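Local coordinates for protein WipB (Legionella pneumophila, PDB 5NNY) that acts as a Ser/Thr phosphatase, translocated into the host to target its lysosomal nutrient sensing machinery, and is represented here by its phosphatase domain, at residues D5-D10 with L90-G95; F18-V23 with E33-F38; K73-L78 with I108-Q113; I82-T87 with Q118-E123. All blocks are in the same frame, centred on the assembly; numbering follows the deposited sequence.

Contact 1 of 4, residues D5-D10 with L90-G95; sequences DISMGD and LIRLIG
Two neighbouring parallel strands of the central mixed sheet of the phosphoesterase fold meet here: 6-8, outermost within the chain, and 90-93. They run 17° apart, and Ile6, Ser7 and Met8 pair with Ile91, Arg92 and Leu93. Ile6 N donates to Leu90 O (2.8 Å), and Arg92 N to Ile6 O (2.7 Å). Met8 N then meets Arg92 O nearly along the C=O axis (2.8 Å). Ile94 N closes the series on Met8 O (3.1 Å).

On the face of Ser7 and Arg92, the arginine chain runs extended from CG to NE. Its NH1 gives a straight bond to Asp5 OD2 (2.8 Å, 170°). The carboxylate lies at the guanidinium edge but is met from above its own plane. Leu90 CD2 covers one guanidinium face. On the other face of the sheet the extended Met8 lies alongside Ile91, CE against CG2 at 3.7 Å, and helix 15-24 covers it.

Beyond the strands a water joins Gly9 O to Gly95 N. Asp10 and Asp96 start GDLH and GDELVDR, which resemble the metal-binding GDxH and GDxxDR motifs of calcineurin-like relatives. Their close like charges would probably be eased by a bound cation or by protonation of one. Arg92, between the carboxylates of Asp5 and Glu123, is probably held firmly in its charged form.

Contact 2 of 4, residues F18-V23 with E33-F38; sequences FLNILV and ENYAKF
The Tyr35 ring reaches across to helix 15-24 with its hydroxyl foremost. Its CG is anti to the backbone N (chi1 -169°), and so is that of Asn20. The two side chains cross obliquely, with the amide and ring planes 65° apart. Tyr35 OH donates to Asn20 OD1 at 2.5 Å, a short bond. The hydroxyl sits above the amide carbonyl plane, away from a lone-pair direction. Val23 CG2 touches the edge of the same ring at Tyr35 CE2 (4.2 Å), one helical turn on from Leu19. Tyr35, Asn20 and Val23 are only partly buried.

Leu19 points toward helix 32-42 and touches two rings. Its CD2 stands over one face of Phe38, 3.8 Å from the ring centroid, a CH-pi contact. The two residues reach toward each other tip to tip. Leu19 CD1 also approaches Phe38 CE2 (4.1 Å). Against Tyr35 the leucine slides past in the opposite direction, Leu19 CD2 to Tyr35 CD2 at 3.7 Å.

These residues join the two arms of a helical hairpin. Helices 15-24 and 32-42 follow each other in the chain, separated by the short strand 28-29, and the two segments run nearly antiparallel (158°). Their axes stay 11.7 Å apart, a wide gap spanned mainly by the rings of Tyr35 and Phe38.

Phe38 lies deeper than Tyr35, where its ring also meets Tyr75 and Leu78 of helix 64-79 and Leu111 of helix 105-117. Leu19 extends the same apolar layer onto Ile82.

Contact 3 of 4, residues K73-L78 with I108-Q113; sequences KQYNAL and ILKLLQ
Lys110 leaves helix 105-117 pointing at helix 64-79, and every carbon of its chain meets a side chain there. CB lies in the plane of the Tyr75 ring, at its edge, 3.8 Å from Tyr75 CE2. CG is placed beside the backbone N. It comes 3.6 Å from Asn76 OD1 and also stays near Tyr75 CE2. The chain then bends at chi2 (-50°) and again at chi3 (-97°), so it folds over the amide instead of running straight out. CD is 4.0 Å from Asn76 OD1. CE comes closest to that oxygen, at 3.3 Å, with the two side chains crossing at about a right angle. The tip turns back to its own helix: NZ donates to Gln113 OE1 at 2.6 Å, in the plane of that carbonyl. NZ also forms a salt bridge with Glu177, so the ammonium group has a carboxylate partner.

The two helical segments run side by side in the same direction, at 27° and 10.7 Å between axes. Helix 105-117 links the neighbouring parallel strands 90-93 and 121-125, a beta-alpha-beta crossover of the phosphatase domain. Helix 64-79 packs against this helix.

No hydrogen bond joins the two segments themselves. Tyr75, with CG anti to the backbone N, slides past Lys110 in the opposite direction. Its OH rests 3.7 Å from Leu111 CG and is hydrogen-bonded to Phe107 O, one turn before Leu111. Asn76 ND2 is hydrogen-bonded to Tyr106 OH. The Phe107 ring also meets that of Tyr75.

Contact 4 of 4, residues I82-T87 with Q118-E123; sequences IKIINT and QGADFE
Gln118 sets CG anti to its carbonyl carbon (chi1 -61°) and runs extended beyond it (chi2 -173°). This carries its amide across to the backbone of 82-84. There it bonds the backbone on both sides of Lys83. NE2 donates to Ile82 O at 3.0 Å, in a bond that is almost straight (176°) and in the plane of its own amide. OE1 accepts from Ile84 N at 2.9 Å. In each bond the donor stands above the plane of the acceptor carbonyl. Lys83 crosses the glutamine at about a right angle. Its first bond leads away, but Lys83 CG stays 3.8 Å from Gln118 OE1.

Ile84 packs obliquely along the glutamine. Its CB lies 3.7 Å from Gln118 CB, and its CD1 is equally close to Gln118 CD. Ile84 CG1 also touches Ala120 CB (4.2 Å).

Gln118 follows helix 105-117. Gly119, with positive phi, ends that helix in a Schellman motif and turns the chain into strand 121-125. Thr87 lies over this turn, CB 3.3 Å from Gly119 O, and its CG2 also nears Gln118 O. Past the turn, water 3 spans the gap by donating to Asn86 O and accepting from Asp121 N at 3.0 Å.

Strand 83-84 pairs with 28-29 on its other side, in a sheet apart from the central one. The glutamine amide bonds the edge turned away from 28-29, somewhat as a neighbouring strand would. It satisfies two backbone polar atoms of 82-84 beside buried isoleucines, and both ends of its own amide are used.

From the N terminus, strand 6-8 leads into helix 15-24, and contact 2 closes the first short loop when helix 32-42 folds back. That loop is nested inside the long one closed by contact 1. Helix 64-79 and strand 83-84 come next and open contacts 3 and 4. Strand 90-93 then completes contact 1. Both later contacts cross it, and each other, closing only at helix 105-117 and at its exit into strand 121-125. Contacts 1 and 4 reach neighbouring strands of one sheet. Met8 packs on Phe18 between contacts 1 and 2. Contacts 2 and 3 share the packing of helix 32-42 on helix 64-79, and Ile82 on Leu111 ties contact 3 to contact 4.

Contact 1 of 4, residues D5-D10 with L90-G95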
# COMPACT_ATOMS: atom_id res chain seq x y z
N ASP A 5 -10.67 13.13 8.41
CA ASP A 5 -10.05 12.16 7.52
C ASP A 5 -9.91 10.82 8.24
O ASP A 5 -9.70 10.76 9.45
CB ASP A 5 -8.67 12.65 7.07
CG ASP A 5 -8.72 13.86 6.13
OD1 ASP A 5 -9.73 14.05 5.42
OD2 ASP A 5 -7.71 14.61 6.08
N ILE A 6 -10.04 9.74 7.48
CA ILE A 6 -9.75 8.40 7.97
C ILE A 6 -8.28 8.15 7.71
O ILE A 6 -7.82 8.28 6.57
CB ILE A 6 -10.60 7.33 7.26
CG1 ILE A 6 -12.05 7.75 7.13
CG2 ILE A 6 -10.53 6.00 8.02
CD1 ILE A 6 -12.67 8.10 8.43
N SER A 7 -7.54 7.84 8.76
CA SER A 7 -6.18 7.36 8.61
C SER A 7 -6.12 5.96 9.20
O SER A 7 -6.39 5.78 10.39
CB SER A 7 -5.19 8.29 9.31
OG SER A 7 -5.15 9.54 8.64
N MET A 8 -5.78 4.98 8.36
CA MET A 8 -5.70 3.59 8.77
C MET A 8 -4.26 3.23 9.10
O MET A 8 -3.34 3.61 8.38
CB MET A 8 -6.19 2.67 7.65
CG MET A 8 -7.59 2.96 7.21
SD MET A 8 -8.22 1.52 6.35
CE MET A 8 -9.86 2.12 5.92
N GLY A 9 -4.09 2.47 10.18
CA GLY A 9 -2.79 1.95 10.51
C GLY A 9 -2.34 0.88 9.52
O GLY A 9 -2.94 0.67 8.47
N ASP A 10 -1.26 0.21 9.89
CA ASP A 10 -0.74 -0.86 9.04
C ASP A 10 -1.70 -2.04 9.07
O ASP A 10 -1.89 -2.66 10.12
CB ASP A 10 0.66 -1.28 9.49
CG ASP A 10 1.72 -0.27 9.09
OD1 ASP A 10 1.75 0.14 7.90
OD2 ASP A 10 2.52 0.13 9.97
N LEU A 90 -12.03 11.41 3.06
CA LEU A 90 -10.74 10.91 2.58
C LEU A 90 -10.23 9.77 3.46
O LEU A 90 -10.24 9.87 4.69
CB LEU A 90 -9.70 12.03 2.53
CG LEU A 90 -8.29 11.55 2.14
CD1 LEU A 90 -8.26 11.03 0.71
CD2 LEU A 90 -7.27 12.64 2.30
N ILE A 91 -9.77 8.70 2.81
CA ILE A 91 -9.22 7.52 3.46
C ILE A 91 -7.73 7.49 3.15
O ILE A 91 -7.34 7.42 1.98
CB ILE A 91 -9.88 6.23 2.94
CG1 ILE A 91 -11.40 6.37 2.92
CG2 ILE A 91 -9.45 5.05 3.78
CD1 ILE A 91 -12.07 5.56 1.82
N ARG A 92 -6.89 7.53 4.18
CA ARG A 92 -5.45 7.40 4.02
C ARG A 92 -5.01 6.05 4.58
O ARG A 92 -5.24 5.77 5.76
CB ARG A 92 -4.68 8.52 4.74
CG ARG A 92 -4.79 9.88 4.12
CD ARG A 92 -3.81 10.87 4.79
NE ARG A 92 -3.86 12.18 4.14
CZ ARG A 92 -4.73 13.12 4.45
NH1 ARG A 92 -5.62 12.88 5.40
NH2 ARG A 92 -4.74 14.29 3.81
N LEU A 93 -4.38 5.24 3.74
CA LEU A 93 -3.77 3.99 4.18
C LEU A 93 -2.28 4.22 4.44
O LEU A 93 -1.51 4.48 3.52
CB LEU A 93 -3.98 2.90 3.12
CG LEU A 93 -5.36 2.22 3.02
CD1 LEU A 93 -6.51 3.18 2.74
CD2 LEU A 93 -5.33 1.09 1.95
N ILE A 94 -1.88 4.11 5.71
CA ILE A 94 -0.47 4.31 6.06
C ILE A 94 0.40 3.18 5.52
O ILE A 94 1.63 3.30 5.46
CB ILE A 94 -0.36 4.50 7.59
CG1 ILE A 94 0.68 5.56 7.93
CG2 ILE A 94 -0.06 3.19 8.30
CD1 ILE A 94 0.12 6.97 7.92
N GLY A 95 -0.21 2.07 5.09
CA GLY A 95 0.48 1.12 4.26
C GLY A 95 0.25 -0.31 4.71
O GLY A 95 -0.68 -0.62 5.46
O HOH W 1 -12.22 13.80 5.12
O HOH W 2 -2.97 1.10 5.81

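Contact 2 of 4, residues F18-V23 with E33-F38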
# COMPACT_ATOMS: atom_id res chain seq x y z
N PHE A 18 -9.65 -4.26 7.11
CA PHE A 18 -9.97 -3.22 6.14
C PHE A 18 -11.47 -3.03 5.98
O PHE A 18 -11.99 -1.91 6.06
CB PHE A 18 -9.32 -3.55 4.79
CG PHE A 18 -9.28 -2.40 3.80
CD1 PHE A 18 -9.20 -1.08 4.23
CD2 PHE A 18 -9.31 -2.65 2.44
CE1 PHE A 18 -9.16 -0.04 3.30
CE2 PHE A 18 -9.27 -1.61 1.52
CZ PHE A 18 -9.20 -0.30 1.95
N LEU A 19 -12.20 -4.13 5.76
CA LEU A 19 -13.66 -4.05 5.68
C LEU A 19 -14.26 -3.43 6.94
O LEU A 19 -15.15 -2.58 6.86
CB LEU A 19 -14.25 -5.45 5.46
CG LEU A 19 -15.77 -5.42 5.18
CD1 LEU A 19 -16.01 -5.11 3.72
CD2 LEU A 19 -16.43 -6.74 5.53
N ASN A 20 -13.81 -3.88 8.12
CA ASN A 20 -14.38 -3.39 9.37
C ASN A 20 -14.25 -1.87 9.48
O ASN A 20 -15.22 -1.18 9.82
CB ASN A 20 -13.70 -4.08 10.55
CG ASN A 20 -14.56 -4.09 11.79
OD1 ASN A 20 -15.79 -4.15 11.72
ND2 ASN A 20 -13.91 -4.05 12.95
N ILE A 21 -13.06 -1.35 9.19
CA ILE A 21 -12.85 0.09 9.30
C ILE A 21 -13.74 0.84 8.31
O ILE A 21 -14.39 1.84 8.66
CB ILE A 21 -11.37 0.44 9.11
CG1 ILE A 21 -10.52 -0.24 10.19
CG2 ILE A 21 -11.15 1.94 9.17
CD1 ILE A 21 -9.02 -0.22 9.88
N LEU A 22 -13.81 0.34 7.07
CA LEU A 22 -14.64 0.97 6.05
C LEU A 22 -16.11 1.02 6.47
O LEU A 22 -16.81 1.99 6.17
CB LEU A 22 -14.49 0.23 4.72
CG LEU A 22 -13.15 0.39 4.01
CD1 LEU A 22 -13.01 -0.66 2.91
CD2 LEU A 22 -13.02 1.80 3.43
N VAL A 23 -16.60 -0.02 7.16
CA VAL A 23 -17.98 -0.03 7.63
C VAL A 23 -18.15 0.93 8.81
O VAL A 23 -19.08 1.75 8.83
CB VAL A 23 -18.42 -1.46 8.00
CG1 VAL A 23 -19.80 -1.43 8.64
CG2 VAL A 23 -18.41 -2.37 6.78
N GLU A 33 -25.55 -10.04 7.07
CA GLU A 33 -25.36 -11.41 6.61
C GLU A 33 -24.18 -11.52 5.65
O GLU A 33 -23.44 -12.51 5.67
CB GLU A 33 -26.65 -11.95 5.97
CG GLU A 33 -26.52 -13.43 5.60
CD GLU A 33 -27.86 -14.12 5.33
OE1 GLU A 33 -28.86 -13.42 5.03
OE2 GLU A 33 -27.90 -15.36 5.41
N ASN A 34 -23.98 -10.49 4.81
CA ASN A 34 -22.84 -10.51 3.88
C ASN A 34 -21.53 -10.20 4.59
O ASN A 34 -20.46 -10.70 4.18
CB ASN A 34 -23.05 -9.52 2.74
CG ASN A 34 -24.00 -10.05 1.68
OD1 ASN A 34 -24.19 -11.26 1.55
ND2 ASN A 34 -24.59 -9.14 0.90
N TYR A 35 -21.56 -9.35 5.61
CA TYR A 35 -20.40 -9.20 6.46
C TYR A 35 -20.01 -10.54 7.07
O TYR A 35 -18.82 -10.89 7.10
CB TYR A 35 -20.73 -8.17 7.54
CG TYR A 35 -19.57 -7.69 8.36
CD1 TYR A 35 -19.06 -8.47 9.39
CD2 TYR A 35 -19.03 -6.44 8.15
CE1 TYR A 35 -18.03 -8.02 10.17
CE2 TYR A 35 -17.98 -5.98 8.92
CZ TYR A 35 -17.48 -6.78 9.92
OH TYR A 35 -16.44 -6.35 10.70
N ALA A 36 -20.99 -11.29 7.57
CA ALA A 36 -20.66 -12.57 8.20
C ALA A 36 -20.10 -13.53 7.18
O ALA A 36 -19.15 -14.27 7.47
CB ALA A 36 -21.89 -13.18 8.89
N LYS A 37 -20.67 -13.55 5.96
CA LYS A 37 -20.10 -14.36 4.89
C LYS A 37 -18.65 -13.95 4.61
O LYS A 37 -17.78 -14.81 4.42
CB LYS A 37 -20.94 -14.25 3.62
CG LYS A 37 -22.24 -15.08 3.59
CD LYS A 37 -23.00 -14.85 2.27
CE LYS A 37 -24.20 -15.78 2.06
NZ LYS A 37 -25.29 -15.57 3.06
N PHE A 38 -18.39 -12.64 4.57
CA PHE A 38 -17.03 -12.15 4.31
C PHE A 38 -16.06 -12.65 5.37
O PHE A 38 -14.98 -13.19 5.05
CB PHE A 38 -17.05 -10.61 4.27
CG PHE A 38 -15.77 -9.97 3.81
CD1 PHE A 38 -14.62 -10.00 4.60
CD2 PHE A 38 -15.74 -9.26 2.62
CE1 PHE A 38 -13.46 -9.37 4.19
CE2 PHE A 38 -14.60 -8.63 2.20
CZ PHE A 38 -13.45 -8.68 2.97

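Contact 3 of 4, residues K73-L78 with I108-Q113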
# COMPACT_ATOMS: atom_id res chain seq x y z
N LYS A 73 -15.32 -16.87 -6.64
CA LYS A 73 -16.59 -16.41 -7.17
C LYS A 73 -17.49 -15.89 -6.06
O LYS A 73 -18.16 -14.87 -6.22
CB LYS A 73 -17.27 -17.52 -7.99
CG LYS A 73 -17.87 -18.63 -7.19
CD LYS A 73 -17.98 -19.92 -7.99
CE LYS A 73 -18.82 -19.75 -9.24
NZ LYS A 73 -19.27 -21.07 -9.76
N GLN A 74 -17.49 -16.54 -4.89
CA GLN A 74 -18.35 -16.05 -3.82
C GLN A 74 -17.80 -14.76 -3.23
O GLN A 74 -18.56 -13.85 -2.89
CB GLN A 74 -18.55 -17.09 -2.70
CG GLN A 74 -19.62 -16.55 -1.74
CD GLN A 74 -19.97 -17.41 -0.54
OE1 GLN A 74 -19.31 -18.39 -0.22
NE2 GLN A 74 -21.03 -17.03 0.15
N TYR A 75 -16.47 -14.66 -3.11
CA TYR A 75 -15.88 -13.41 -2.65
C TYR A 75 -16.28 -12.26 -3.56
O TYR A 75 -16.67 -11.19 -3.09
CB TYR A 75 -14.35 -13.53 -2.57
CG TYR A 75 -13.74 -12.27 -2.01
CD1 TYR A 75 -13.77 -12.02 -0.64
CD2 TYR A 75 -13.18 -11.30 -2.84
CE1 TYR A 75 -13.24 -10.86 -0.10
CE2 TYR A 75 -12.66 -10.13 -2.30
CZ TYR A 75 -12.68 -9.93 -0.93
OH TYR A 75 -12.17 -8.78 -0.38
N ASN A 76 -16.17 -12.46 -4.88
CA ASN A 76 -16.52 -11.39 -5.81
C ASN A 76 -18.01 -11.09 -5.80
O ASN A 76 -18.41 -9.94 -6.06
CB ASN A 76 -16.05 -11.74 -7.22
CG ASN A 76 -14.53 -11.69 -7.37
OD1 ASN A 76 -13.84 -11.13 -6.52
ND2 ASN A 76 -14.02 -12.26 -8.44
N ALA A 77 -18.85 -12.08 -5.50
CA ALA A 77 -20.28 -11.81 -5.30
C ALA A 77 -20.52 -10.93 -4.09
O ALA A 77 -21.43 -10.09 -4.08
CB ALA A 77 -21.05 -13.12 -5.16
N LEU A 78 -19.73 -11.11 -3.02
CA LEU A 78 -19.86 -10.22 -1.87
C LEU A 78 -19.42 -8.81 -2.22
O LEU A 78 -20.08 -7.84 -1.86
CB LEU A 78 -19.07 -10.77 -0.68
CG LEU A 78 -19.53 -12.10 -0.07
CD1 LEU A 78 -18.60 -12.54 1.07
CD2 LEU A 78 -20.97 -12.01 0.42
N ILE A 108 -7.90 -7.66 -0.79
CA ILE A 108 -7.80 -6.21 -0.65
C ILE A 108 -7.76 -5.55 -2.01
O ILE A 108 -8.25 -4.44 -2.19
CB ILE A 108 -6.60 -5.84 0.24
CG1 ILE A 108 -6.99 -6.05 1.71
CG2 ILE A 108 -6.12 -4.40 0.00
CD1 ILE A 108 -6.07 -5.50 2.74
N LEU A 109 -7.21 -6.24 -3.02
CA LEU A 109 -7.20 -5.67 -4.37
C LEU A 109 -8.61 -5.45 -4.89
O LEU A 109 -8.90 -4.44 -5.53
CB LEU A 109 -6.41 -6.57 -5.32
CG LEU A 109 -4.89 -6.56 -5.19
CD1 LEU A 109 -4.26 -7.61 -6.13
CD2 LEU A 109 -4.34 -5.17 -5.49
N LYS A 110 -9.51 -6.41 -4.62
CA LYS A 110 -10.90 -6.26 -5.05
C LYS A 110 -11.60 -5.17 -4.28
O LYS A 110 -12.48 -4.48 -4.82
CB LYS A 110 -11.66 -7.58 -4.89
CG LYS A 110 -11.25 -8.66 -5.88
CD LYS A 110 -11.25 -8.15 -7.32
CE LYS A 110 -12.54 -8.50 -8.05
NZ LYS A 110 -12.61 -7.80 -9.39
N LEU A 111 -11.26 -5.01 -3.00
CA LEU A 111 -11.84 -3.93 -2.20
C LEU A 111 -11.40 -2.57 -2.72
O LEU A 111 -12.22 -1.66 -2.85
CB LEU A 111 -11.46 -4.09 -0.72
CG LEU A 111 -12.36 -5.07 0.05
CD1 LEU A 111 -11.80 -5.33 1.42
CD2 LEU A 111 -13.80 -4.53 0.16
N LEU A 112 -10.10 -2.42 -3.00
CA LEU A 112 -9.62 -1.18 -3.59
C LEU A 112 -10.32 -0.89 -4.91
O LEU A 112 -10.68 0.26 -5.19
CB LEU A 112 -8.10 -1.24 -3.80
CG LEU A 112 -7.25 -1.36 -2.54
CD1 LEU A 112 -5.75 -1.48 -2.87
CD2 LEU A 112 -7.52 -0.17 -1.58
N GLN A 113 -10.51 -1.91 -5.75
CA GLN A 113 -11.18 -1.70 -7.04
C GLN A 113 -12.61 -1.19 -6.86
O GLN A 113 -13.04 -0.27 -7.56
CB GLN A 113 -11.16 -3.01 -7.82
CG GLN A 113 -11.73 -2.93 -9.23
CD GLN A 113 -11.61 -4.28 -9.91
OE1 GLN A 113 -11.95 -5.30 -9.32
NE2 GLN A 113 -11.09 -4.30 -11.14

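Contact 4 of 4, residues I82-T87 with Q118-E123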
# COMPACT_ATOMS: atom_id res chain seq x y z
N ILE A 82 -21.34 -4.68 -2.11
CA ILE A 82 -20.84 -3.61 -1.26
C ILE A 82 -21.14 -2.29 -1.96
O ILE A 82 -20.94 -2.16 -3.17
CB ILE A 82 -19.34 -3.77 -0.99
CG1 ILE A 82 -19.10 -4.98 -0.07
CG2 ILE A 82 -18.75 -2.50 -0.40
CD1 ILE A 82 -17.59 -5.36 0.10
N LYS A 83 -21.69 -1.33 -1.22
CA LYS A 83 -21.98 -0.01 -1.75
C LYS A 83 -21.17 1.02 -1.01
O LYS A 83 -21.14 1.03 0.23
CB LYS A 83 -23.47 0.33 -1.65
CG LYS A 83 -23.91 1.27 -2.76
CD LYS A 83 -25.10 2.12 -2.37
CE LYS A 83 -25.39 3.12 -3.48
NZ LYS A 83 -24.12 3.60 -4.11
N ILE A 84 -20.50 1.89 -1.76
CA ILE A 84 -19.85 3.06 -1.19
C ILE A 84 -20.93 4.10 -0.93
O ILE A 84 -21.70 4.44 -1.83
CB ILE A 84 -18.75 3.60 -2.13
CG1 ILE A 84 -17.45 2.79 -1.96
CG2 ILE A 84 -18.46 5.05 -1.84
CD1 ILE A 84 -17.56 1.31 -2.32
N ILE A 85 -21.02 4.56 0.31
CA ILE A 85 -22.03 5.53 0.72
C ILE A 85 -21.45 6.88 1.06
O ILE A 85 -22.22 7.81 1.36
CB ILE A 85 -22.85 5.01 1.93
CG1 ILE A 85 -21.93 4.82 3.13
CG2 ILE A 85 -23.54 3.72 1.57
CD1 ILE A 85 -22.64 4.38 4.40
N ASN A 86 -20.13 7.03 1.04
CA ASN A 86 -19.48 8.30 1.31
C ASN A 86 -18.30 8.45 0.36
O ASN A 86 -17.31 7.71 0.47
CB ASN A 86 -19.01 8.41 2.76
CG ASN A 86 -18.62 9.83 3.15
OD1 ASN A 86 -18.15 10.60 2.31
ND2 ASN A 86 -18.83 10.20 4.40
N THR A 87 -18.41 9.41 -0.56
CA THR A 87 -17.38 9.71 -1.53
C THR A 87 -16.60 10.97 -1.19
O THR A 87 -15.72 11.37 -1.96
CB THR A 87 -18.00 9.86 -2.92
OG1 THR A 87 -18.90 10.98 -2.91
CG2 THR A 87 -18.78 8.61 -3.30
N GLN A 118 -16.56 3.06 -7.41
CA GLN A 118 -17.71 3.77 -6.88
C GLN A 118 -17.37 5.15 -6.34
O GLN A 118 -18.21 5.75 -5.65
CB GLN A 118 -18.38 2.92 -5.79
CG GLN A 118 -18.89 1.58 -6.31
CD GLN A 118 -19.69 0.84 -5.27
OE1 GLN A 118 -20.56 1.43 -4.60
NE2 GLN A 118 -19.41 -0.45 -5.12
N GLY A 119 -16.17 5.65 -6.60
CA GLY A 119 -15.85 7.04 -6.36
C GLY A 119 -15.39 7.41 -4.97
O GLY A 119 -15.44 8.60 -4.63
N ALA A 120 -14.94 6.46 -4.16
CA ALA A 120 -14.39 6.81 -2.86
C ALA A 120 -13.05 7.51 -3.02
O ALA A 120 -12.34 7.33 -4.02
CB ALA A 120 -14.24 5.57 -1.98
N ASP A 121 -12.73 8.36 -2.06
CA ASP A 121 -11.48 9.12 -2.07
C ASP A 121 -10.49 8.42 -1.15
O ASP A 121 -10.74 8.31 0.06
CB ASP A 121 -11.75 10.55 -1.61
CG ASP A 121 -10.56 11.47 -1.83
OD1 ASP A 121 -9.64 11.09 -2.59
OD2 ASP A 121 -10.54 12.57 -1.25
N PHE A 122 -9.38 7.92 -1.71
CA PHE A 122 -8.43 7.18 -0.90
C PHE A 122 -7.00 7.40 -1.40
O PHE A 122 -6.77 7.71 -2.56
CB PHE A 122 -8.75 5.66 -0.84
CG PHE A 122 -8.58 4.91 -2.15
CD1 PHE A 122 -9.59 4.91 -3.10
CD2 PHE A 122 -7.45 4.14 -2.38
CE1 PHE A 122 -9.45 4.19 -4.29
CE2 PHE A 122 -7.28 3.43 -3.55
CZ PHE A 122 -8.29 3.45 -4.51
N GLU A 123 -6.05 7.28 -0.49
CA GLU A 123 -4.65 7.33 -0.89
C GLU A 123 -3.87 6.31 -0.09
O GLU A 123 -4.22 6.00 1.05
CB GLU A 123 -4.02 8.72 -0.72
CG GLU A 123 -4.12 9.25 0.68
CD GLU A 123 -3.66 10.69 0.78
OE1 GLU A 123 -3.02 11.03 1.79
OE2 GLU A 123 -3.93 11.48 -0.16
O HOH W 3 -14.54 8.34 0.36